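PpBBE-like 1 D396N (Physcomitrella patens subsp. patens, PDB 6EO5) is a variant of a moss cellobiose oxidase, an FAD enzyme of the berberine bridge enzyme family with a doubly covalent flavin. Local coordinates at residues Ser370-Ala373 with Ile374-Val377; Phe163-Val166 with Thr167-Ile170; Lys237-Lys240 with Ser241-Ser244; Lys455-Gln459 with Asn460-Phe464; Ala350-Asn353 with Ala354-Gly358. One frame throughout, in Å; residues are numbered along the deposited sequence.

Interaction 1 of 5, residues Ser370-Ala373 with Ile374-Val377; sequences SQSA and INKV
Ser372 and Asn375 meet in a single tight turn, part of the loop that joins strands 361-367 and 391-398 of the seven-stranded antiparallel sheet. Ser372 heads the turn. Its OG accepts the backbone N-H of Asn375, with N to OG at 3.1 Å and an almost straight bond of 175°. The same OG is also bonded to the carbonyl of Gly369. This hydroxyl therefore ties the turn to the residues before it. Its torsion explains the reach: OG sits between the backbone N and the carbonyl carbon of Ser372 (chi1 73°), close to the chain that follows. The carbonyl of Ala373 is held more loosely. The N-H groups of Lys376 and Val377 both approach Ala373 O, and both bonds are weak. Asn375 spends its amide elsewhere: ND2 bonds to Ser389 O. Gln371 NE2 likewise bonds outside the turn, to Leu247 O. On the apolar side, the Ile374 side chain lies on Trp156, Leu165 and Tyr368, about 9 Å from the bound FAD. Lys376 folds back over the exposed side. Its chain passes Ser372 O and bends near the end, and NZ reaches a lone pair of Ser370 O in the carbonyl plane at 3.1 Å.

Interaction 2 of 5, residues Phe163-Val166 with Thr167-Ile170; sequences FGLV and TDNI
Asn169 turns its side chain back onto Phe163 and Leu165, and its ND2 bonds to a carbonyl of each. The bond to Phe163 O is 3.1 Å from ND2 and nearly straight at 173°, with the oxygen in the plane of the amide. The bond to Leu165 O is 2.9 Å from ND2 but more bent, and the donor stands above that carbonyl plane. The other end of the amide is used too, since Asn169 OD1 bonds to His216 NE2. The Phe163 ring leads away from the turn and stacks with the same His216. Three partners thus fix the rotation of the Asn169 amide. Backbone bonding adds to this tight side: Asn169 N donates to Val166 O at 2.8 Å. The carbonyl of Leu165 also receives a weak bond from Asp168 N. Val166 and Ile170 are buried nearby against helix 147-153 and strand 207-217.

The other side of the turn is more open: Asp168 is partly exposed, though both its oxygens are engaged. Its OD2 takes the N-H of Leu165 at 3.2 Å, on the anti side and out of the carboxylate plane, while its OD1 forms a salt bridge with Arg387. The Leu165 chain crosses Asp168 at a slant, and Leu165 CG lies 3.6 Å from Asp168 OD2. Gly164, with positive phi, ends helix 160-163 where a CB would press on the preceding carbonyl. The whole forms a glycine-terminated helix end running through a tight turn into strand 170-176, within the FAD-binding domain.

Interaction 3 of 5, residues Lys237-Lys240 with Ser241-Ser244; sequences KNFK and SFQS
Phe239 lies against both Phe242 and Gln243, one turn further along helix 235-246. From CB the side chain starts away from the following turn, and the ring then comes back toward it. CG is anti to the backbone N (chi1 -171°), which directs the ring along the helix. On one side of the ring CD1 comes within 4.2 Å of Phe242 CD2, and CE1 is closer to that atom at 3.9 Å. The two ring planes are turned 56° apart, so the rings meet obliquely. On the other side CE2 lies 3.7 Å from Gln243 CG and 3.5 Å from Gln243 OE1. At the tip, CZ is 4.1 Å from the same OE1. That oxygen has polar partners of its own, Leu343 N and Tyr391 OH, which hold the amide in place beside the ring. Beyond the helix the Phe239 ring meets Tyr365 and Met259 of the sheet. If a serine stood here, Phe242 and Gln243 would probably lose their shared apolar neighbour, and a gap would open between the helix and the sheet. On the exposed side of the helix, Ser244 OG adds a second bond to Lys240 O, which already accepts Ser244 N. The contact thus has two characters. Aromatic carbon faces the sheet, while the one polar atom against the ring is satisfied elsewhere and need not draw on it.

Interaction 4 of 5, residues Lys455-Gln459 with Asn460-Phe464; sequences KWDPQ and NVFNF
Asp457 grips the backbone of Val461 and Phe462 across a type I beta turn, Asp457 to Asn460, which follows the end of helix 446-456. The turn itself is closed by Asn460 N donating to Asp457 O at 2.9 Å. The carboxylate does the rest. Its CG is anti to the backbone N (chi1 -178°), which carries both oxygens to the N-H groups of the chain leaving the turn. OD1 takes Val461 N on its syn lone pair at 2.7 Å. OD2 takes Phe462 N at 2.9 Å, also on the syn side but 20° out of the carboxylate plane. Lys453 NZ makes a salt bridge with OD2, so the buried charge has a mate. Were an alanine put in place of Asp457, the N-H groups of Val461 and Phe462 would probably lose their acceptors and Lys453 its countercharge. Val461 sets CG2 beside its own backbone N, where it packs on Gln459 CB at 4.0 Å. The Phe462 ring leans obliquely past OD2 toward Val64 and Ile74 in the FAD-binding domain. Asn460 has positive phi, and the chain turns on from there. Its carbonyl O is held by Asn463 ND2 at 2.9 Å, in the plane of that amide.

Interaction 5 of 5, residues Ala350-Asn353 with Ala354-Gly358; sequences AMIN and AMNTG
This is the run-out of a helix at the outside of the chain: Ile352, in the last turn of helix 345-355, meets Asn356 just after it. The backbone carries the helix to its end. Ala354 N and Met355 N donate to the carbonyls of Ala350 and Met351. Asn356 N follows, 2.8 Å from Ile352 O. Next to this bond the Ile352 and Asn356 side chains lie side by side and point the same way. The methyl CG2 of Ile352 touches Asn356 ND2 at 3.5 Å and Met355 CE at 4.3 Å. CG2 is anti to the backbone N of Ile352, which sends this branch toward the helix end. A type I beta turn, Met355 to Gly358, then takes the chain off the helix. Thr357 marks it: OG1 donates to Ala354 O at 2.8 Å, and Thr357 N reaches the same oxygen at 3.2 Å. The Thr357 methyl CG2 rests on Asn353 O at 3.3 Å. Around this end, Ile352 and Met355 pack on Leu235 of helix 235-246. Met355 also meets Phe363 of strand 361-367. Met351 and Thr357 turn to helix 405-420, where Tyr411 OH bonds to Met355 O.

From the N terminus the order is interaction 2, 3, 5, 1 and 4. Each joins two adjoining segments, so all five lie in series and none nests or crosses. Interaction 2 closes the turn between helix 160-163 and strand 170-176. Interactions 3 and 5 lie on two helices against the large antiparallel sheet and touch through Phe239 CE2 and Met351 CE, 4.0 Å apart. Interaction 1 closes a turn in a later loop of that sheet and comes back to interaction 2: Ile374 CG2 is 3.7 Å from Leu165 CD1. This joins the sheet to the FAD-binding domain. Interaction 4 stands apart near the C terminus, its centre about 45 Å from that of interaction 3.

Interaction 1 of 5, residues Ser370-Ala373 with Ile374-Val377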
loop_
_atom_site.group_PDB
_atom_site.type_symbol
_atom_site.label_atom_id
_atom_site.label_comp_id
_atom_site.label_asym_id
_atom_site.label_seq_id
_atom_site.Cartn_x
_atom_site.Cartn_y
_atom_site.Cartn_z
ATOM N N SER A 370 -5.638 17.460 -8.950
ATOM C CA SER A 370 -6.681 17.443 -9.968
ATOM C C SER A 370 -6.181 16.946 -11.328
ATOM O O SER A 370 -6.975 16.391 -12.099
ATOM C CB SER A 370 -7.284 18.838 -10.100
ATOM O OG SER A 370 -6.290 19.756 -10.518
ATOM N N GLN A 371 -4.892 17.128 -11.650
ATOM C CA GLN A 371 -4.340 16.606 -12.906
ATOM C C GLN A 371 -4.091 15.102 -12.869
ATOM O O GLN A 371 -3.875 14.498 -13.929
ATOM C CB GLN A 371 -3.008 17.286 -13.290
ATOM C CG GLN A 371 -2.942 18.807 -13.215
ATOM C CD GLN A 371 -2.893 19.324 -11.774
ATOM O OE1 GLN A 371 -2.771 18.540 -10.827
ATOM N NE2 GLN A 371 -2.999 20.631 -11.605
ATOM N N SER A 372 -4.107 14.480 -11.694
ATOM C CA SER A 372 -3.742 13.075 -11.594
ATOM C C SER A 372 -4.856 12.190 -12.125
ATOM O O SER A 372 -6.044 12.513 -12.023
ATOM C CB SER A 372 -3.441 12.687 -10.145
ATOM O OG SER A 372 -4.640 12.621 -9.373
ATOM N N ALA A 373 -4.453 11.054 -12.691
ATOM C CA ALA A 373 -5.409 10.017 -13.051
ATOM C C ALA A 373 -6.202 9.537 -11.835
ATOM O O ALA A 373 -7.355 9.116 -11.980
ATOM C CB ALA A 373 -4.672 8.849 -13.710
ATOM N N ILE A 374 -5.605 9.586 -10.637
ATOM C CA ILE A 374 -6.312 9.160 -9.430
ATOM C C ILE A 374 -7.569 9.997 -9.238
ATOM O O ILE A 374 -8.691 9.475 -9.173
ATOM C CB ILE A 374 -5.394 9.260 -8.201
ATOM C CG1 ILE A 374 -4.021 8.657 -8.500
ATOM C CG2 ILE A 374 -6.054 8.597 -6.993
ATOM C CD1 ILE A 374 -2.968 9.096 -7.490
ATOM N N ASN A 375 -7.393 11.317 -9.156
ATOM C CA ASN A 375 -8.510 12.231 -8.966
ATOM C C ASN A 375 -9.414 12.334 -10.188
ATOM O O ASN A 375 -10.419 13.051 -10.118
ATOM C CB ASN A 375 -7.998 13.633 -8.595
ATOM C CG ASN A 375 -7.456 13.722 -7.167
ATOM O OD1 ASN A 375 -7.018 12.735 -6.580
ATOM N ND2 ASN A 375 -7.477 14.922 -6.613
ATOM N N LYS A 376 -9.100 11.665 -11.298
ATOM C CA LYS A 376 -9.887 11.809 -12.517
ATOM C C LYS A 376 -10.882 10.675 -12.729
ATOM O O LYS A 376 -11.765 10.802 -13.584
ATOM C CB LYS A 376 -8.964 11.915 -13.735
ATOM C CG LYS A 376 -8.483 13.328 -14.039
ATOM C CD LYS A 376 -7.512 13.310 -15.204
ATOM C CE LYS A 376 -7.577 14.587 -15.998
ATOM N NZ LYS A 376 -7.407 15.764 -15.117
ATOM N N VAL A 377 -10.721 9.563 -12.010
ATOM C CA VAL A 377 -11.779 8.571 -11.867
ATOM C C VAL A 377 -13.097 9.262 -11.498
ATOM O O VAL A 377 -13.112 10.227 -10.719
ATOM C CB VAL A 377 -11.346 7.554 -10.794
ATOM C CG1 VAL A 377 -12.488 6.633 -10.376
ATOM C CG2 VAL A 377 -10.134 6.758 -11.285
#

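Interaction 2 of 5, residues Phe163-Val166 with Thr167-Ile170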
loop_
_atom_site.group_PDB
_atom_site.type_symbol
_atom_site.label_atom_id
_atom_site.label_comp_id
_atom_site.label_asym_id
_atom_site.label_seq_id
_atom_site.Cartn_x
_atom_site.Cartn_y
_atom_site.Cartn_z
ATOM N N PHE A 163 -0.779 6.892 -14.626
ATOM C CA PHE A 163 -1.391 5.597 -14.917
ATOM C C PHE A 163 -2.467 5.169 -13.919
ATOM O O PHE A 163 -3.093 4.120 -14.131
ATOM C CB PHE A 163 -0.317 4.497 -14.968
ATOM C CG PHE A 163 0.788 4.750 -15.966
ATOM C CD1 PHE A 163 0.530 5.385 -17.181
ATOM C CD2 PHE A 163 2.086 4.336 -15.691
ATOM C CE1 PHE A 163 1.545 5.601 -18.093
ATOM C CE2 PHE A 163 3.111 4.545 -16.610
ATOM C CZ PHE A 163 2.839 5.180 -17.808
ATOM N N GLY A 164 -2.684 5.929 -12.839
ATOM C CA GLY A 164 -3.665 5.598 -11.819
ATOM C C GLY A 164 -3.048 4.846 -10.653
ATOM O O GLY A 164 -1.834 4.642 -10.566
ATOM N N LEU A 165 -3.915 4.444 -9.723
ATOM C CA LEU A 165 -3.504 3.567 -8.634
ATOM C C LEU A 165 -3.475 2.122 -9.118
ATOM O O LEU A 165 -4.102 1.769 -10.116
ATOM C CB LEU A 165 -4.459 3.686 -7.438
ATOM C CG LEU A 165 -4.754 5.077 -6.867
ATOM C CD1 LEU A 165 -5.972 5.026 -5.962
ATOM C CD2 LEU A 165 -3.552 5.660 -6.126
ATOM N N VAL A 166 -2.741 1.276 -8.388
ATOM C CA VAL A 166 -2.765 -0.156 -8.683
ATOM C C VAL A 166 -4.200 -0.653 -8.723
ATOM O O VAL A 166 -4.608 -1.360 -9.654
ATOM C CB VAL A 166 -1.938 -0.937 -7.651
ATOM C CG1 VAL A 166 -1.914 -2.400 -8.001
ATOM C CG2 VAL A 166 -0.545 -0.390 -7.595
ATOM N N THR A 167 -4.996 -0.265 -7.721
ATOM C CA THR A 167 -6.373 -0.736 -7.651
ATOM C C THR A 167 -7.160 -0.285 -8.876
ATOM O O THR A 167 -8.020 -1.021 -9.363
ATOM C CB THR A 167 -7.027 -0.275 -6.325
ATOM O OG1 THR A 167 -7.942 -1.274 -5.855
ATOM C CG2 THR A 167 -7.764 1.066 -6.455
ATOM N N ASP A 168 -6.827 0.879 -9.435
ATOM C CA ASP A 168 -7.490 1.368 -10.636
ATOM C C ASP A 168 -7.192 0.519 -11.863
ATOM O O ASP A 168 -7.843 0.704 -12.901
ATOM C CB ASP A 168 -7.058 2.807 -10.925
ATOM C CG ASP A 168 -7.705 3.822 -10.002
ATOM O OD1 ASP A 168 -8.869 3.607 -9.607
ATOM O OD2 ASP A 168 -7.045 4.846 -9.697
ATOM N N ASN A 169 -6.201 -0.367 -11.792
ATOM C CA ASN A 169 -5.781 -1.163 -12.935
ATOM C C ASN A 169 -6.117 -2.636 -12.760
ATOM O O ASN A 169 -5.729 -3.460 -13.597
ATOM C CB ASN A 169 -4.283 -0.981 -13.184
ATOM C CG ASN A 169 -3.958 0.368 -13.778
ATOM O OD1 ASN A 169 -4.071 0.557 -14.982
ATOM N ND2 ASN A 169 -3.558 1.321 -12.934
ATOM N N ILE A 170 -6.798 -2.986 -11.671
ATOM C CA ILE A 170 -7.378 -4.313 -11.542
ATOM C C ILE A 170 -8.505 -4.431 -12.560
ATOM O O ILE A 170 -9.507 -3.710 -12.486
ATOM C CB ILE A 170 -7.878 -4.560 -10.113
ATOM C CG1 ILE A 170 -6.712 -4.551 -9.116
ATOM C CG2 ILE A 170 -8.670 -5.854 -10.049
ATOM C CD1 ILE A 170 -7.137 -4.679 -7.644
#

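Interaction 3 of 5, residues Lys237-Lys240 with Ser241-Ser244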
loop_
_atom_site.group_PDB
_atom_site.type_symbol
_atom_site.label_atom_id
_atom_site.label_comp_id
_atom_site.label_asym_id
_atom_site.label_seq_id
_atom_site.Cartn_x
_atom_site.Cartn_y
_atom_site.Cartn_z
ATOM N N LYS A 237 9.416 26.836 4.711
ATOM C CA LYS A 237 9.584 27.352 3.361
ATOM C C LYS A 237 9.501 26.228 2.336
ATOM O O LYS A 237 8.804 26.352 1.320
ATOM C CB LYS A 237 10.917 28.099 3.272
ATOM C CG LYS A 237 11.068 29.012 2.063
ATOM C CD LYS A 237 12.440 29.673 2.039
ATOM C CE LYS A 237 12.661 30.425 0.733
ATOM N NZ LYS A 237 11.697 31.550 0.583
ATOM N N ASN A 238 10.195 25.110 2.592
ATOM C CA ASN A 238 10.186 24.019 1.621
ATOM C C ASN A 238 8.799 23.400 1.501
ATOM O O ASN A 238 8.324 23.151 0.387
ATOM C CB ASN A 238 11.218 22.950 1.985
ATOM C CG ASN A 238 12.640 23.471 1.972
ATOM O OD1 ASN A 238 12.891 24.599 1.567
ATOM N ND2 ASN A 238 13.582 22.646 2.412
ATOM N N PHE A 239 8.122 23.155 2.628
ATOM C CA PHE A 239 6.805 22.531 2.549
ATOM C C PHE A 239 5.801 23.446 1.857
ATOM O O PHE A 239 5.015 22.984 1.019
ATOM C CB PHE A 239 6.279 22.128 3.933
ATOM C CG PHE A 239 5.038 21.296 3.843
ATOM C CD1 PHE A 239 5.124 19.949 3.522
ATOM C CD2 PHE A 239 3.785 21.870 3.967
ATOM C CE1 PHE A 239 3.995 19.177 3.374
ATOM C CE2 PHE A 239 2.635 21.098 3.824
ATOM C CZ PHE A 239 2.748 19.745 3.525
ATOM N N LYS A 240 5.806 24.744 2.191
ATOM C CA LYS A 240 4.901 25.677 1.524
ATOM C C LYS A 240 5.141 25.696 0.020
ATOM O O LYS A 240 4.189 25.702 -0.770
ATOM C CB LYS A 240 5.061 27.079 2.107
ATOM C CG LYS A 240 4.029 28.080 1.624
ATOM C CD LYS A 240 4.096 29.345 2.474
ATOM C CE LYS A 240 3.253 30.470 1.893
ATOM N NZ LYS A 240 2.000 29.888 1.359
ATOM N N SER A 241 6.409 25.682 -0.395
ATOM C CA SER A 241 6.713 25.674 -1.820
ATOM C C SER A 241 6.247 24.385 -2.483
ATOM O O SER A 241 5.789 24.405 -3.631
ATOM C CB SER A 241 8.202 25.873 -2.040
ATOM O OG SER A 241 8.459 25.842 -3.422
ATOM N N PHE A 242 6.367 23.257 -1.776
ATOM C CA PHE A 242 5.830 21.992 -2.278
ATOM C C PHE A 242 4.326 22.086 -2.520
ATOM O O PHE A 242 3.834 21.685 -3.583
ATOM C CB PHE A 242 6.169 20.865 -1.298
ATOM C CG PHE A 242 5.362 19.606 -1.496
ATOM C CD1 PHE A 242 5.524 18.824 -2.642
ATOM C CD2 PHE A 242 4.461 19.186 -0.515
ATOM C CE1 PHE A 242 4.788 17.654 -2.821
ATOM C CE2 PHE A 242 3.717 18.019 -0.676
ATOM C CZ PHE A 242 3.884 17.248 -1.841
ATOM N N GLN A 243 3.580 22.634 -1.546
ATOM C CA GLN A 243 2.129 22.790 -1.681
ATOM C C GLN A 243 1.761 23.672 -2.868
ATOM O O GLN A 243 0.872 23.331 -3.656
ATOM C CB GLN A 243 1.539 23.384 -0.410
ATOM C CG GLN A 243 1.220 22.383 0.659
ATOM C CD GLN A 243 0.241 22.933 1.681
ATOM O OE1 GLN A 243 -0.415 22.175 2.392
ATOM N NE2 GLN A 243 0.146 24.261 1.764
ATOM N N SER A 244 2.400 24.840 -2.984
ATOM C CA SER A 244 2.101 25.738 -4.096
ATOM C C SER A 244 2.390 25.068 -5.424
ATOM O O SER A 244 1.556 25.084 -6.332
ATOM C CB SER A 244 2.912 27.020 -3.971
ATOM O OG SER A 244 2.765 27.560 -2.680
#

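Interaction 4 of 5, residues Lys455-Gln459 with Asn460-Phe464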
loop_
_atom_site.group_PDB
_atom_site.type_symbol
_atom_site.label_atom_id
_atom_site.label_comp_id
_atom_site.label_asym_id
_atom_site.label_seq_id
_atom_site.Cartn_x
_atom_site.Cartn_y
_atom_site.Cartn_z
ATOM N N LYS A 455 -23.701 -10.466 1.715
ATOM C CA LYS A 455 -23.956 -11.387 0.619
ATOM C C LYS A 455 -22.872 -12.450 0.507
ATOM O O LYS A 455 -23.178 -13.620 0.267
ATOM C CB LYS A 455 -24.084 -10.593 -0.678
ATOM C CG LYS A 455 -24.064 -11.418 -1.934
ATOM C CD LYS A 455 -24.436 -10.553 -3.126
ATOM C CE LYS A 455 -24.273 -11.295 -4.431
ATOM N NZ LYS A 455 -24.901 -10.511 -5.523
ATOM N N TRP A 456 -21.605 -12.081 0.689
ATOM C CA TRP A 456 -20.517 -12.981 0.329
ATOM C C TRP A 456 -19.866 -13.689 1.505
ATOM O O TRP A 456 -19.058 -14.595 1.285
ATOM C CB TRP A 456 -19.441 -12.224 -0.470
ATOM C CG TRP A 456 -19.870 -11.875 -1.862
ATOM C CD1 TRP A 456 -20.391 -10.686 -2.286
ATOM C CD2 TRP A 456 -19.833 -12.728 -3.012
ATOM N NE1 TRP A 456 -20.675 -10.742 -3.630
ATOM C CE2 TRP A 456 -20.336 -11.981 -4.103
ATOM C CE3 TRP A 456 -19.417 -14.049 -3.230
ATOM C CZ2 TRP A 456 -20.434 -12.511 -5.391
ATOM C CZ3 TRP A 456 -19.513 -14.578 -4.513
ATOM C CH2 TRP A 456 -20.020 -13.809 -5.577
ATOM N N ASP A 457 -20.176 -13.309 2.739
ATOM C CA ASP A 457 -19.639 -13.989 3.923
ATOM C C ASP A 457 -20.588 -13.747 5.093
ATOM O O ASP A 457 -20.246 -13.068 6.076
ATOM C CB ASP A 457 -18.223 -13.498 4.232
ATOM C CG ASP A 457 -17.579 -14.213 5.424
ATOM O OD1 ASP A 457 -18.076 -15.279 5.853
ATOM O OD2 ASP A 457 -16.558 -13.696 5.939
ATOM N N PRO A 458 -21.806 -14.299 5.026
ATOM C CA PRO A 458 -22.794 -14.011 6.076
ATOM C C PRO A 458 -22.383 -14.528 7.443
ATOM O O PRO A 458 -22.811 -13.967 8.460
ATOM C CB PRO A 458 -24.064 -14.700 5.560
ATOM C CG PRO A 458 -23.822 -14.972 4.111
ATOM C CD PRO A 458 -22.345 -15.204 4.002
ATOM N N GLN A 459 -21.559 -15.575 7.491
ATOM C CA GLN A 459 -21.033 -16.127 8.735
ATOM C C GLN A 459 -19.796 -15.402 9.246
ATOM O O GLN A 459 -19.259 -15.809 10.284
ATOM C CB GLN A 459 -20.673 -17.611 8.567
ATOM C CG GLN A 459 -21.712 -18.465 7.881
ATOM C CD GLN A 459 -23.105 -18.199 8.399
ATOM O OE1 GLN A 459 -23.328 -18.091 9.612
ATOM N NE2 GLN A 459 -24.060 -18.071 7.478
ATOM N N ASN A 460 -19.314 -14.375 8.540
ATOM C CA ASN A 460 -18.131 -13.619 8.957
ATOM C C ASN A 460 -16.930 -14.543 9.147
ATOM O O ASN A 460 -16.179 -14.429 10.112
ATOM C CB ASN A 460 -18.418 -12.818 10.230
ATOM C CG ASN A 460 -17.445 -11.677 10.444
ATOM O OD1 ASN A 460 -16.942 -11.076 9.490
ATOM N ND2 ASN A 460 -17.164 -11.377 11.707
ATOM N N VAL A 461 -16.757 -15.478 8.210
ATOM C CA VAL A 461 -15.616 -16.394 8.249
ATOM C C VAL A 461 -14.307 -15.618 8.231
ATOM O O VAL A 461 -13.375 -15.913 8.989
ATOM C CB VAL A 461 -15.677 -17.377 7.065
ATOM C CG1 VAL A 461 -14.472 -18.294 7.089
ATOM C CG2 VAL A 461 -16.975 -18.161 7.079
ATOM N N PHE A 462 -14.216 -14.631 7.334
ATOM C CA PHE A 462 -13.026 -13.808 7.134
ATOM C C PHE A 462 -13.196 -12.488 7.889
ATOM O O PHE A 462 -13.973 -11.621 7.464
ATOM C CB PHE A 462 -12.806 -13.534 5.646
ATOM C CG PHE A 462 -12.595 -14.766 4.805
ATOM C CD1 PHE A 462 -11.475 -15.567 4.987
ATOM C CD2 PHE A 462 -13.485 -15.090 3.788
ATOM C CE1 PHE A 462 -11.263 -16.687 4.190
ATOM C CE2 PHE A 462 -13.277 -16.211 2.990
ATOM C CZ PHE A 462 -12.168 -17.003 3.191
ATOM N N ASN A 463 -12.451 -12.320 8.985
ATOM C CA ASN A 463 -12.524 -11.082 9.755
ATOM C C ASN A 463 -11.164 -10.743 10.359
ATOM O O ASN A 463 -10.282 -11.595 10.504
ATOM C CB ASN A 463 -13.586 -11.168 10.869
ATOM C CG ASN A 463 -13.283 -12.266 11.871
ATOM O OD1 ASN A 463 -12.368 -12.149 12.697
ATOM N ND2 ASN A 463 -14.037 -13.347 11.792
ATOM N N PHE A 464 -11.014 -9.467 10.703
ATOM C CA PHE A 464 -9.902 -8.945 11.487
ATOM C C PHE A 464 -10.385 -7.652 12.132
ATOM O O PHE A 464 -11.497 -7.198 11.837
ATOM C CB PHE A 464 -8.653 -8.723 10.607
ATOM C CG PHE A 464 -8.859 -7.749 9.472
ATOM C CD1 PHE A 464 -9.574 -8.115 8.343
ATOM C CD2 PHE A 464 -8.308 -6.474 9.524
ATOM C CE1 PHE A 464 -9.761 -7.226 7.305
ATOM C CE2 PHE A 464 -8.494 -5.582 8.489
ATOM C CZ PHE A 464 -9.223 -5.957 7.383
#

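Interaction 5 of 5, residues Ala350-Asn353 with Ala354-Gly358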
loop_
_atom_site.group_PDB
_atom_site.type_symbol
_atom_site.label_atom_id
_atom_site.label_comp_id
_atom_site.label_asym_id
_atom_site.label_seq_id
_atom_site.Cartn_x
_atom_site.Cartn_y
_atom_site.Cartn_z
ATOM N N ALA A 350 1.835 24.520 12.728
ATOM C CA ALA A 350 1.348 23.624 13.771
ATOM C C ALA A 350 1.844 22.205 13.532
ATOM O O ALA A 350 2.218 21.498 14.476
ATOM C CB ALA A 350 -0.182 23.668 13.833
ATOM N N MET A 351 1.880 21.793 12.265
ATOM C CA MET A 351 2.382 20.478 11.903
ATOM C C MET A 351 3.860 20.340 12.248
ATOM O O MET A 351 4.270 19.360 12.882
ATOM C CB MET A 351 2.144 20.242 10.414
ATOM C CG MET A 351 2.639 18.926 9.912
ATOM S SD MET A 351 2.332 18.794 8.152
ATOM C CE MET A 351 3.531 19.964 7.505
ATOM N N ILE A 352 4.679 21.324 11.849
ATOM C CA ILE A 352 6.115 21.246 12.105
ATOM C C ILE A 352 6.401 21.370 13.595
ATOM O O ILE A 352 7.255 20.656 14.135
ATOM C CB ILE A 352 6.872 22.308 11.287
ATOM C CG1 ILE A 352 6.582 22.136 9.790
ATOM C CG2 ILE A 352 8.376 22.238 11.562
ATOM C CD1 ILE A 352 7.104 23.261 8.925
ATOM N N ASN A 353 5.686 22.251 14.295
ATOM C CA ASN A 353 5.904 22.344 15.737
ATOM C C ASN A 353 5.566 21.024 16.418
ATOM O O ASN A 353 6.337 20.532 17.255
ATOM C CB ASN A 353 5.090 23.490 16.332
ATOM C CG ASN A 353 5.588 24.842 15.880
ATOM O OD1 ASN A 353 6.713 24.971 15.393
ATOM N ND2 ASN A 353 4.751 25.861 16.034
ATOM N N ALA A 354 4.423 20.427 16.053
ATOM C CA ALA A 354 4.057 19.120 16.587
ATOM C C ALA A 354 5.102 18.066 16.245
ATOM O O ALA A 354 5.481 17.260 17.103
ATOM C CB ALA A 354 2.686 18.703 16.059
ATOM N N MET A 355 5.580 18.052 14.997
ATOM C CA MET A 355 6.641 17.118 14.638
ATOM C C MET A 355 7.873 17.324 15.515
ATOM O O MET A 355 8.500 16.355 15.958
ATOM C CB MET A 355 7.008 17.255 13.152
ATOM C CG MET A 355 8.207 16.405 12.741
ATOM S SD MET A 355 8.735 16.539 11.021
ATOM C CE MET A 355 9.537 18.137 11.039
ATOM N N ASN A 356 8.231 18.574 15.798
ATOM C CA ASN A 356 9.473 18.793 16.532
ATOM C C ASN A 356 9.346 18.549 18.039
ATOM O O ASN A 356 10.330 18.743 18.759
ATOM C CB ASN A 356 10.010 20.204 16.265
ATOM C CG ASN A 356 10.496 20.403 14.810
ATOM O OD1 ASN A 356 10.988 19.474 14.146
ATOM N ND2 ASN A 356 10.356 21.628 14.321
ATOM N N THR A 357 8.191 18.101 18.543
ATOM C CA THR A 357 8.123 17.703 19.944
ATOM C C THR A 357 8.622 16.293 20.177
ATOM O O THR A 357 8.475 15.789 21.290
ATOM C CB THR A 357 6.699 17.800 20.487
ATOM O OG1 THR A 357 5.875 16.859 19.805
ATOM C CG2 THR A 357 6.139 19.194 20.313
ATOM N N GLY A 358 9.190 15.639 19.170
ATOM C CA GLY A 358 9.594 14.255 19.306
ATOM C C GLY A 358 10.741 13.883 18.398
ATOM O O GLY A 358 11.418 14.765 17.866
#